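Local coordinates for glycoside hydrolase family 16 protein (Bacteroides ovatus, PDB 7KR6), which probably acts as an endo-beta-glucanase, hydrolysing internal glycosidic bonds of mixed-linkage beta-glucans in the manner of family 16 glycoside hydrolases, at residues Lys120-Ala128 against Phe244-Gly255; Trp139-Met150 against Lys163-Ser174. The protein carries 1 engineered substitution. All coordinates share one frame; numbering follows the deposited sequence.

Interaction 1: residues Lys120-Ala128 against Phe244-Gly255; sequences KTNGGLWPA and FTGITDINKLTG. With G2F (2-deoxy-2-fluoro-alpha-D-glucopyranose), chain C.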
loop_
_atom_site.group_PDB
_atom_site.type_symbol
_atom_site.label_atom_id
_atom_site.label_comp_id
_atom_site.label_asym_id
_atom_site.label_seq_id
_atom_site.Cartn_x
_atom_site.Cartn_y
_atom_site.Cartn_z
ATOM N N LYS A 120 11.830 18.260 -6.121
ATOM C CA LYS A 120 11.284 18.087 -4.758
ATOM C C LYS A 120 9.782 17.834 -4.834
ATOM O O LYS A 120 9.034 18.676 -5.343
ATOM C CB LYS A 120 11.715 19.298 -3.925
ATOM C CG LYS A 120 13.215 19.251 -3.663
ATOM C CD LYS A 120 13.723 20.248 -2.695
ATOM C CE LYS A 120 15.226 20.387 -2.804
ATOM N NZ LYS A 120 15.946 19.166 -2.381
ATOM N N THR A 121 9.338 16.691 -4.320
ATOM C CA THR A 121 7.933 16.261 -4.479
ATOM C C THR A 121 7.061 16.787 -3.346
ATOM O O THR A 121 5.807 16.801 -3.528
ATOM C CB THR A 121 7.824 14.736 -4.565
ATOM O OG1 THR A 121 8.422 14.094 -3.425
ATOM C CG2 THR A 121 8.441 14.242 -5.849
ATOM N N ASN A 122 7.669 17.143 -2.206
ATOM C CA ASN A 122 6.912 17.515 -0.984
ATOM C C ASN A 122 5.712 18.404 -1.352
ATOM O O ASN A 122 5.908 19.435 -2.031
ATOM C CB ASN A 122 7.793 18.153 0.113
ATOM C CG ASN A 122 7.146 17.971 1.484
ATOM O OD1 ASN A 122 6.001 18.295 1.654
ATOM N ND2 ASN A 122 7.761 17.218 2.383
ATOM N N GLY A 123 4.505 18.021 -0.926
ATOM C CA GLY A 123 3.290 18.838 -1.141
ATOM C C GLY A 123 2.514 18.479 -2.383
ATOM O O GLY A 123 1.646 19.251 -2.808
ATOM N N GLY A 124 2.756 17.292 -2.946
ATOM C CA GLY A 124 1.801 16.719 -3.898
ATOM C C GLY A 124 2.340 16.336 -5.272
ATOM O O GLY A 124 1.521 15.799 -6.049
ATOM N N LEU A 125 3.618 16.489 -5.570
ATOM C CA LEU A 125 4.118 16.006 -6.899
ATOM C C LEU A 125 4.270 14.484 -6.851
ATOM O O LEU A 125 4.620 13.915 -5.782
ATOM C CB LEU A 125 5.415 16.699 -7.263
ATOM C CG LEU A 125 5.417 18.236 -7.305
ATOM C CD1 LEU A 125 6.759 18.729 -7.824
ATOM C CD2 LEU A 125 4.286 18.728 -8.176
ATOM N N TRP A 126 3.970 13.820 -7.974
ATOM C CA TRP A 126 3.950 12.352 -8.065
ATOM C C TRP A 126 4.567 11.923 -9.384
ATOM O O TRP A 126 3.851 11.545 -10.350
ATOM C CB TRP A 126 2.504 11.900 -7.879
ATOM C CG TRP A 126 2.249 10.437 -7.972
ATOM C CD1 TRP A 126 3.136 9.396 -7.938
ATOM C CD2 TRP A 126 0.944 9.854 -8.077
ATOM N NE1 TRP A 126 2.467 8.202 -8.057
ATOM C CE2 TRP A 126 1.126 8.462 -8.155
ATOM C CE3 TRP A 126 -0.350 10.382 -8.200
ATOM C CZ2 TRP A 126 0.053 7.591 -8.303
ATOM C CZ3 TRP A 126 -1.411 9.519 -8.333
ATOM C CH2 TRP A 126 -1.207 8.150 -8.377
ATOM N N PRO A 127 5.903 11.938 -9.457
ATOM C CA PRO A 127 6.611 11.396 -10.630
ATOM C C PRO A 127 6.613 9.876 -10.614
ATOM O O PRO A 127 6.653 9.281 -9.525
ATOM C CB PRO A 127 8.047 11.830 -10.410
ATOM C CG PRO A 127 8.170 11.967 -8.878
ATOM C CD PRO A 127 6.823 12.505 -8.452
ATOM N N ALA A 128 6.638 9.267 -11.806
ATOM C CA ALA A 128 6.702 7.795 -11.903
ATOM C C ALA A 128 7.390 7.370 -13.213
ATOM O O ALA A 128 7.364 8.110 -14.242
ATOM C CB ALA A 128 5.324 7.201 -11.767
ATOM N N PHE A 244 -2.642 8.714 -4.144
ATOM C CA PHE A 244 -1.308 8.270 -3.700
ATOM C C PHE A 244 -0.643 9.316 -2.822
ATOM O O PHE A 244 0.045 8.943 -1.846
ATOM C CB PHE A 244 -0.504 7.960 -4.950
ATOM C CG PHE A 244 0.913 7.541 -4.713
ATOM C CD1 PHE A 244 1.206 6.232 -4.363
ATOM C CD2 PHE A 244 1.924 8.441 -4.922
ATOM C CE1 PHE A 244 2.530 5.828 -4.217
ATOM C CE2 PHE A 244 3.240 8.028 -4.811
ATOM C CZ PHE A 244 3.536 6.728 -4.446
ATOM N N THR A 245 -0.827 10.585 -3.162
ATOM C CA THR A 245 -0.133 11.706 -2.475
ATOM C C THR A 245 -0.951 12.147 -1.243
ATOM O O THR A 245 -0.391 12.882 -0.410
ATOM C CB THR A 245 0.027 12.910 -3.387
ATOM O OG1 THR A 245 -1.248 13.543 -3.581
ATOM C CG2 THR A 245 0.641 12.600 -4.737
ATOM N N GLY A 246 -2.189 11.699 -1.164
ATOM C CA GLY A 246 -3.182 12.121 -0.170
ATOM C C GLY A 246 -3.716 13.519 -0.403
ATOM O O GLY A 246 -4.543 13.964 0.432
ATOM N N ILE A 247 -3.401 14.147 -1.529
ATOM C CA ILE A 247 -3.900 15.491 -1.887
ATOM C C ILE A 247 -4.762 15.391 -3.129
ATOM O O ILE A 247 -4.188 15.104 -4.232
ATOM C CB ILE A 247 -2.711 16.415 -2.118
ATOM C CG1 ILE A 247 -1.932 16.616 -0.823
ATOM C CG2 ILE A 247 -3.172 17.712 -2.751
ATOM C CD1 ILE A 247 -0.527 17.119 -1.055
ATOM N N THR A 248 -6.082 15.593 -2.992
ATOM C CA THR A 248 -7.063 15.449 -4.086
ATOM C C THR A 248 -7.868 16.740 -4.218
ATOM O O THR A 248 -8.746 16.767 -5.005
ATOM C CB THR A 248 -7.937 14.205 -3.888
ATOM O OG1 THR A 248 -8.622 14.281 -2.633
ATOM C CG2 THR A 248 -7.100 12.940 -3.891
ATOM N N ASP A 249 -7.462 17.808 -3.527
ATOM C CA ASP A 249 -8.154 19.123 -3.539
ATOM C C ASP A 249 -7.056 20.151 -3.711
ATOM O O ASP A 249 -6.054 20.072 -2.968
ATOM C CB ASP A 249 -8.984 19.265 -2.263
ATOM C CG ASP A 249 -9.500 20.653 -1.913
ATOM O OD1 ASP A 249 -9.399 21.592 -2.768
ATOM O OD2 ASP A 249 -10.014 20.773 -0.763
ATOM N N ILE A 250 -7.191 21.017 -4.707
ATOM C CA ILE A 250 -6.170 22.050 -4.982
ATOM C C ILE A 250 -5.937 22.900 -3.727
ATOM O O ILE A 250 -4.818 23.421 -3.592
ATOM C CB ILE A 250 -6.537 22.911 -6.206
ATOM C CG1 ILE A 250 -5.294 23.660 -6.709
ATOM C CG2 ILE A 250 -7.754 23.780 -5.910
ATOM C CD1 ILE A 250 -5.438 24.252 -8.083
ATOM N N ASN A 251 -6.923 23.029 -2.841
ATOM C CA ASN A 251 -6.757 23.809 -1.573
ATOM C C ASN A 251 -5.761 23.149 -0.623
ATOM O O ASN A 251 -5.357 23.778 0.364
ATOM C CB ASN A 251 -8.078 23.956 -0.827
ATOM C CG ASN A 251 -8.937 25.029 -1.428
ATOM O OD1 ASN A 251 -8.431 25.868 -2.162
ATOM N ND2 ASN A 251 -10.230 24.978 -1.144
ATOM N N LYS A 252 -5.352 21.911 -0.881
ATOM C CA LYS A 252 -4.382 21.198 -0.027
ATOM C C LYS A 252 -3.046 21.021 -0.764
ATOM O O LYS A 252 -2.134 20.412 -0.183
ATOM C CB LYS A 252 -4.948 19.848 0.422
ATOM C CG LYS A 252 -6.328 19.918 1.029
ATOM C CD LYS A 252 -6.348 20.707 2.349
ATOM C CE LYS A 252 -7.728 20.824 2.943
ATOM N NZ LYS A 252 -7.719 21.811 4.061
ATOM N N LEU A 253 -2.914 21.536 -1.980
ATOM C CA LEU A 253 -1.667 21.417 -2.766
ATOM C C LEU A 253 -0.684 22.444 -2.208
ATOM O O LEU A 253 -1.066 23.609 -2.052
ATOM C CB LEU A 253 -1.985 21.584 -4.248
ATOM C CG LEU A 253 -0.824 21.266 -5.188
ATOM C CD1 LEU A 253 -0.543 19.771 -5.187
ATOM C CD2 LEU A 253 -1.144 21.741 -6.582
ATOM N N THR A 254 0.481 22.024 -1.751
ATOM C CA THR A 254 1.538 22.987 -1.345
ATOM C C THR A 254 2.741 22.951 -2.281
ATOM O O THR A 254 3.537 23.877 -2.240
ATOM C CB THR A 254 1.910 22.724 0.115
ATOM O OG1 THR A 254 2.409 21.408 0.346
ATOM C CG2 THR A 254 0.709 22.911 1.009
ATOM N N GLY A 255 2.873 21.926 -3.121
ATOM C CA GLY A 255 4.091 21.686 -3.904
ATOM C C GLY A 255 4.108 22.417 -5.247
ATOM O O GLY A 255 5.115 22.296 -5.972
HETATM C C1 G2F C . 0.526 2.262 -11.220
HETATM C C2 G2F C . -0.895 2.656 -11.009
HETATM C C3 G2F C . -1.320 3.752 -11.963
HETATM C C4 G2F C . -0.412 4.936 -11.741
HETATM C C5 G2F C . 1.039 4.449 -12.051
HETATM C C6 G2F C . 2.135 5.487 -11.989
HETATM O O3 G2F C . -2.690 4.079 -11.760
HETATM O O4 G2F C . -0.860 6.022 -12.626
HETATM O O5 G2F C . 1.443 3.367 -11.189
HETATM O O6 G2F C . 2.054 6.224 -10.712
HETATM F F2 G2F C . -1.706 1.482 -11.065
#
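Trp126 lies with one face of its indole on Phe244, the torsion about CA-CB setting CG anti to the backbone N (chi1 178°). At the root of the side chain, CB rests against Thr245 CG2 at 3.7 Å. CG and CD1 then pass above the CD2-CE2 side of the phenyl ring, and NE1 comes to 3.2 Å from Phe244 CD2. The five-membered ring and the phenyl ring form an offset stack, with centroids 4.1 Å apart and planes at 18°. CE2 lies over Phe244 CD2, and at the tip CZ2 and CH2 rest on Phe244 CB, which sits over the face of the six-membered ring in a CH-pi contact, 3.5 Å from the ring centroid. Obliquely to the indole sits the bound sugar, G2F O6 being 3.3 Å from Trp126 NE1, so a broad aromatic residue serves both the loop and the glycan pocket. In this family 16 jelly-roll fold, strand 125-133 meets here the long loop that follows strand 232-240. Thr245 suits its turn because OG1 accepts from Ile247 N, an ST turn, and also bonds Gly242 O. Beyond it, Ile247 CD1 and Leu253 CD1 pack on the bare backbone of Gly123 and Gly124, whose positive phi angles favour glycine. Gly123 O is gripped twice, by Thr254 N on a lone pair at 3.2 Å and by Gly255 N from above the carbonyl plane at 3.0 Å.

Interaction 2: residues Trp139-Met150 against Lys163-Ser174; sequences WPACGEIDIMAM and KQVNTAIHYGPS. Engineered in segment 139-150: Ala149 (natural residue Glu). With G2F (2-deoxy-2-fluoro-alpha-D-glucopyranose), chain C; BGC (beta-D-glucopyranose), chain B.
Ile145 and Ile169 meet at the apolar centre, CG1 of the first 4.2 Å from CG2 of the second, with Leu208 of strand 207-212 packed on both. They belong to antiparallel strands 144-150 and 164-171 of the family 16 jelly roll, and branched side chains suit this packed face. Farther along, Met148 CG touches Val165 CG1, the two side chains crossing at about a right angle. A classic beta bulge, with Ile147 and Met148 both facing Phe129, shifts the register so that Ala149 joins Glu144 and Asp146 on the glycan-facing side. Ala149 is engineered from glutamate, whose position matches the last acid of the family's ExDxxE-type motif, usually the general acid/base. Beside the bulge, Asp146 O takes two donors, Ala168 N at 3.1 Å and Thr167 OG1 at 2.8 Å; the hydroxyl reaches it because it stands anti to its own backbone N (chi1 -178°). Toward the sugars, Trp139 is sandwiched between Pro140 CB, over its ring centre, and BGC C3 on the opposite face. His170 turns a face to the ligand, with G2F F2 3.3 Å above its centre, while His178 bonds ND1. A water in the ring plane, 3.0 Å from His170 NE2, donates to Asp146 OD2. Glu144, the nucleophile trapped here, bends at chi2 (-122°) to carry OE1 to G2F C1, a covalent bond of 1.4 Å.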
loop_
_atom_site.group_PDB
_atom_site.type_symbol
_atom_site.label_atom_id
_atom_site.label_comp_id
_atom_site.label_asym_id
_atom_site.label_seq_id
_atom_site.Cartn_x
_atom_site.Cartn_y
_atom_site.Cartn_z
ATOM N N TRP A 139 -6.563 -1.808 -17.997
ATOM C CA TRP A 139 -5.953 -1.862 -16.635
ATOM C C TRP A 139 -7.011 -2.413 -15.699
ATOM O O TRP A 139 -8.163 -1.986 -15.750
ATOM C CB TRP A 139 -5.466 -0.467 -16.187
ATOM C CG TRP A 139 -4.724 -0.438 -14.881
ATOM C CD1 TRP A 139 -3.362 -0.437 -14.671
ATOM C CD2 TRP A 139 -5.322 -0.375 -13.582
ATOM N NE1 TRP A 139 -3.084 -0.431 -13.333
ATOM C CE2 TRP A 139 -4.272 -0.343 -12.634
ATOM C CE3 TRP A 139 -6.649 -0.353 -13.136
ATOM C CZ2 TRP A 139 -4.529 -0.320 -11.274
ATOM C CZ3 TRP A 139 -6.898 -0.303 -11.785
ATOM C CH2 TRP A 139 -5.847 -0.296 -10.869
ATOM N N PRO A 140 -6.698 -3.313 -14.739
ATOM C CA PRO A 140 -5.351 -3.813 -14.499
ATOM C C PRO A 140 -5.017 -5.105 -15.236
ATOM O O PRO A 140 -3.968 -5.664 -15.017
ATOM C CB PRO A 140 -5.390 -4.105 -12.990
ATOM C CG PRO A 140 -6.797 -4.582 -12.746
ATOM C CD PRO A 140 -7.637 -3.795 -13.730
ATOM N N ALA A 141 -5.905 -5.576 -16.111
ATOM C CA ALA A 141 -5.660 -6.867 -16.789
ATOM C C ALA A 141 -4.492 -6.786 -17.776
ATOM O O ALA A 141 -3.984 -7.840 -18.194
ATOM C CB ALA A 141 -6.939 -7.291 -17.473
ATOM N N CYS A 142 -4.063 -5.586 -18.206
ATOM C CA CYS A 142 -2.844 -5.455 -19.033
ATOM C C CYS A 142 -1.594 -5.673 -18.172
ATOM O O CYS A 142 -0.567 -5.975 -18.735
ATOM C CB CYS A 142 -2.777 -4.099 -19.695
ATOM S SG CYS A 142 -2.932 -2.724 -18.524
ATOM N N GLY A 143 -1.724 -5.568 -16.840
ATOM C CA GLY A 143 -0.568 -5.631 -15.935
ATOM C C GLY A 143 0.107 -4.275 -15.853
ATOM O O GLY A 143 0.125 -3.510 -16.834
ATOM N N GLU A 144 0.627 -3.941 -14.676
ATOM C CA GLU A 144 1.350 -2.687 -14.469
ATOM C C GLU A 144 2.543 -2.975 -13.546
ATOM O O GLU A 144 2.365 -3.677 -12.489
ATOM C CB GLU A 144 0.458 -1.628 -13.840
ATOM C CG GLU A 144 0.965 -0.218 -13.964
ATOM C CD GLU A 144 1.161 0.505 -12.649
ATOM O OE1 GLU A 144 0.546 1.582 -12.473
ATOM O OE2 GLU A 144 1.865 -0.054 -11.765
ATOM N N ILE A 145 3.702 -2.476 -13.936
ATOM C CA ILE A 145 4.923 -2.469 -13.082
ATOM C C ILE A 145 5.253 -1.016 -12.813
ATOM O O ILE A 145 5.542 -0.286 -13.755
ATOM C CB ILE A 145 6.115 -3.191 -13.714
ATOM C CG1 ILE A 145 5.751 -4.595 -14.192
ATOM C CG2 ILE A 145 7.241 -3.200 -12.716
ATOM C CD1 ILE A 145 6.811 -5.187 -15.065
ATOM N N ASP A 146 5.157 -0.621 -11.551
ATOM C CA ASP A 146 5.567 0.718 -11.103
ATOM C C ASP A 146 7.002 0.567 -10.629
ATOM O O ASP A 146 7.212 0.145 -9.507
ATOM C CB ASP A 146 4.570 1.280 -10.121
ATOM C CG ASP A 146 4.779 2.717 -9.781
ATOM O OD1 ASP A 146 5.529 3.407 -10.535
ATOM O OD2 ASP A 146 4.050 3.128 -8.797
ATOM N N ILE A 147 7.963 0.918 -11.490
ATOM C CA ILE A 147 9.391 0.689 -11.177
ATOM C C ILE A 147 9.767 1.644 -10.031
ATOM O O ILE A 147 10.351 1.216 -9.026
ATOM C CB ILE A 147 10.302 0.888 -12.396
ATOM C CG1 ILE A 147 9.994 -0.119 -13.505
ATOM C CG2 ILE A 147 11.758 0.815 -11.981
ATOM C CD1 ILE A 147 10.650 0.204 -14.805
ATOM N N MET A 148 9.403 2.894 -10.208
ATOM C CA MET A 148 9.670 3.917 -9.174
ATOM C C MET A 148 8.532 4.919 -9.216
ATOM O O MET A 148 8.116 5.341 -10.281
ATOM C CB MET A 148 11.011 4.600 -9.471
ATOM C CG MET A 148 11.367 5.848 -8.627
ATOM S SD MET A 148 10.540 7.379 -9.100
ATOM C CE MET A 148 11.347 7.774 -10.654
ATOM N N ALA A 149 8.083 5.313 -8.033
ATOM C CA ALA A 149 7.254 6.495 -7.821
ATOM C C ALA A 149 7.746 7.162 -6.549
ATOM O O ALA A 149 8.180 6.463 -5.630
ATOM C CB ALA A 149 5.818 6.131 -7.703
ATOM N N MET A 150 7.697 8.480 -6.533
ATOM C CA MET A 150 7.905 9.235 -5.260
ATOM C C MET A 150 6.699 10.130 -5.055
ATOM O O MET A 150 5.882 10.338 -5.972
ATOM C CB MET A 150 9.195 10.047 -5.305
ATOM C CG MET A 150 10.396 9.168 -5.475
ATOM S SD MET A 150 11.982 9.951 -5.196
ATOM C CE MET A 150 12.029 9.897 -3.403
ATOM N N LYS A 163 13.561 10.841 0.068
ATOM C CA LYS A 163 14.193 9.510 0.092
ATOM C C LYS A 163 13.179 8.388 -0.119
ATOM O O LYS A 163 13.627 7.274 -0.455
ATOM C CB LYS A 163 14.951 9.273 1.392
ATOM C CG LYS A 163 16.113 10.232 1.581
ATOM C CD LYS A 163 17.025 9.848 2.699
ATOM C CE LYS A 163 17.938 10.988 3.116
ATOM N NZ LYS A 163 18.701 10.576 4.322
ATOM N N GLN A 164 11.888 8.629 0.073
ATOM C CA GLN A 164 10.897 7.530 0.148
ATOM C C GLN A 164 10.442 7.135 -1.255
ATOM O O GLN A 164 9.776 7.944 -1.953
ATOM C CB GLN A 164 9.707 7.899 1.015
ATOM C CG GLN A 164 8.828 6.687 1.192
ATOM C CD GLN A 164 7.584 7.031 1.955
ATOM O OE1 GLN A 164 7.659 7.372 3.136
ATOM N NE2 GLN A 164 6.478 6.994 1.248
ATOM N N VAL A 165 10.742 5.895 -1.618
ATOM C CA VAL A 165 10.381 5.357 -2.938
ATOM C C VAL A 165 9.322 4.283 -2.748
ATOM O O VAL A 165 9.415 3.469 -1.817
ATOM C CB VAL A 165 11.599 4.779 -3.662
ATOM C CG1 VAL A 165 11.190 4.151 -4.972
ATOM C CG2 VAL A 165 12.653 5.842 -3.888
ATOM N N ASN A 166 8.402 4.248 -3.687
ATOM C CA ASN A 166 7.325 3.252 -3.759
ATOM C C ASN A 166 7.528 2.448 -5.036
ATOM O O ASN A 166 7.839 3.055 -6.058
ATOM C CB ASN A 166 5.992 3.987 -3.723
ATOM C CG ASN A 166 5.582 4.273 -2.284
ATOM O OD1 ASN A 166 6.118 5.192 -1.612
ATOM N ND2 ASN A 166 4.666 3.450 -1.787
ATOM N N THR A 167 7.419 1.157 -4.955
ATOM C CA THR A 167 7.410 0.302 -6.160
ATOM C C THR A 167 6.204 -0.634 -6.020
ATOM O O THR A 167 5.811 -0.972 -4.878
ATOM C CB THR A 167 8.758 -0.387 -6.317
ATOM O OG1 THR A 167 8.721 -1.164 -7.524
ATOM C CG2 THR A 167 9.057 -1.314 -5.161
ATOM N N ALA A 168 5.604 -1.075 -7.119
ATOM C CA ALA A 168 4.344 -1.803 -7.044
ATOM C C ALA A 168 4.120 -2.637 -8.302
ATOM O O ALA A 168 4.628 -2.261 -9.369
ATOM C CB ALA A 168 3.156 -0.910 -6.828
ATOM N N ILE A 169 3.291 -3.659 -8.166
ATOM C CA ILE A 169 2.703 -4.343 -9.341
ATOM C C ILE A 169 1.194 -4.359 -9.154
ATOM O O ILE A 169 0.693 -4.563 -8.024
ATOM C CB ILE A 169 3.306 -5.746 -9.632
ATOM C CG1 ILE A 169 3.283 -6.686 -8.419
ATOM C CG2 ILE A 169 4.713 -5.632 -10.208
ATOM C CD1 ILE A 169 3.699 -8.121 -8.749
ATOM N N HIS A 170 0.467 -4.199 -10.248
ATOM C CA HIS A 170 -1.002 -4.262 -10.296
ATOM C C HIS A 170 -1.409 -5.260 -11.389
ATOM O O HIS A 170 -0.788 -5.272 -12.441
ATOM C CB HIS A 170 -1.594 -2.906 -10.609
ATOM C CG HIS A 170 -1.230 -1.815 -9.667
ATOM N ND1 HIS A 170 -2.159 -1.262 -8.797
ATOM C CD2 HIS A 170 -0.073 -1.157 -9.494
ATOM C CE1 HIS A 170 -1.569 -0.294 -8.135
ATOM N NE2 HIS A 170 -0.294 -0.195 -8.537
ATOM N N TYR A 171 -2.442 -6.035 -11.135
ATOM C CA TYR A 171 -2.846 -7.135 -12.026
ATOM C C TYR A 171 -4.245 -7.585 -11.624
ATOM O O TYR A 171 -4.881 -6.988 -10.748
ATOM C CB TYR A 171 -1.758 -8.212 -11.968
ATOM C CG TYR A 171 -1.455 -8.733 -10.592
ATOM C CD1 TYR A 171 -0.550 -8.081 -9.775
ATOM C CD2 TYR A 171 -2.073 -9.872 -10.074
ATOM C CE1 TYR A 171 -0.290 -8.518 -8.488
ATOM C CE2 TYR A 171 -1.794 -10.353 -8.808
ATOM C CZ TYR A 171 -0.892 -9.668 -7.994
ATOM O OH TYR A 171 -0.607 -10.157 -6.731
ATOM N N GLY A 172 -4.759 -8.583 -12.336
ATOM C CA GLY A 172 -6.118 -9.111 -12.090
ATOM C C GLY A 172 -6.992 -8.880 -13.304
ATOM O O GLY A 172 -6.664 -8.062 -14.153
ATOM N N PRO A 173 -8.065 -9.691 -13.455
ATOM C CA PRO A 173 -8.800 -9.694 -14.709
ATOM C C PRO A 173 -9.708 -8.493 -14.989
ATOM O O PRO A 173 -10.118 -8.346 -16.172
ATOM C CB PRO A 173 -9.608 -11.003 -14.641
ATOM C CG PRO A 173 -9.744 -11.297 -13.166
ATOM C CD PRO A 173 -8.452 -10.768 -12.543
ATOM N N SER A 174 -9.983 -7.643 -14.000
ATOM C CA SER A 174 -10.827 -6.440 -14.151
ATOM C C SER A 174 -10.546 -5.494 -12.992
ATOM O O SER A 174 -9.927 -5.954 -12.031
ATOM C CB SER A 174 -12.291 -6.834 -14.132
ATOM O OG SER A 174 -12.625 -7.192 -12.800
HETATM C C1 G2F C . 0.526 2.262 -11.220
HETATM C C2 G2F C . -0.895 2.656 -11.009
HETATM C C3 G2F C . -1.320 3.752 -11.963
HETATM C C4 G2F C . -0.412 4.936 -11.741
HETATM C C5 G2F C . 1.039 4.449 -12.051
HETATM C C6 G2F C . 2.135 5.487 -11.989
HETATM O O3 G2F C . -2.690 4.079 -11.760
HETATM O O4 G2F C . -0.860 6.022 -12.626
HETATM O O5 G2F C . 1.443 3.367 -11.189
HETATM O O6 G2F C . 2.054 6.224 -10.712
HETATM F F2 G2F C . -1.706 1.482 -11.065
HETATM C C2 BGC B . -5.044 3.897 -12.158
HETATM C C3 BGC B . -5.997 3.284 -13.217
HETATM C C4 BGC B . -5.544 3.559 -14.634
HETATM C C5 BGC B . -4.083 3.127 -14.865
HETATM C C6 BGC B . -3.519 3.457 -16.225
HETATM C C1 BGC B . -3.662 3.441 -12.543
HETATM O O2 BGC B . -5.381 3.559 -10.846
HETATM O O3 BGC B . -7.286 3.828 -12.911
HETATM O O4 BGC B . -6.431 2.866 -15.555
HETATM O O5 BGC B . -3.262 3.796 -13.857
HETATM O O6 BGC B . -3.563 4.886 -16.464
HETATM O O HOH W 1 1.472 2.108 -7.658
#

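In the fold
Interaction 2 is nested inside the loop closed by interaction 1: the chain runs through 120-128, then 139-150 and 163-174, and returns only much later with 244-255. The centres lie about 19 Å apart, yet the contacts join where strands 125-133 and 144-150 run side by side, antiparallel. Pro127 O and Met150 N make a probable hydrogen bond at 3.3 Å, and Trp126 CD1 and Phe244 CE2 both pack against Met150 O. Both contacts also reach the same fluorinated sugar, G2F: interaction 2 supplies the strand bearing the covalently labelled glutamate, interaction 1 an aromatic wall beside O6. Residues distant in sequence thus line one glycan-binding cleft.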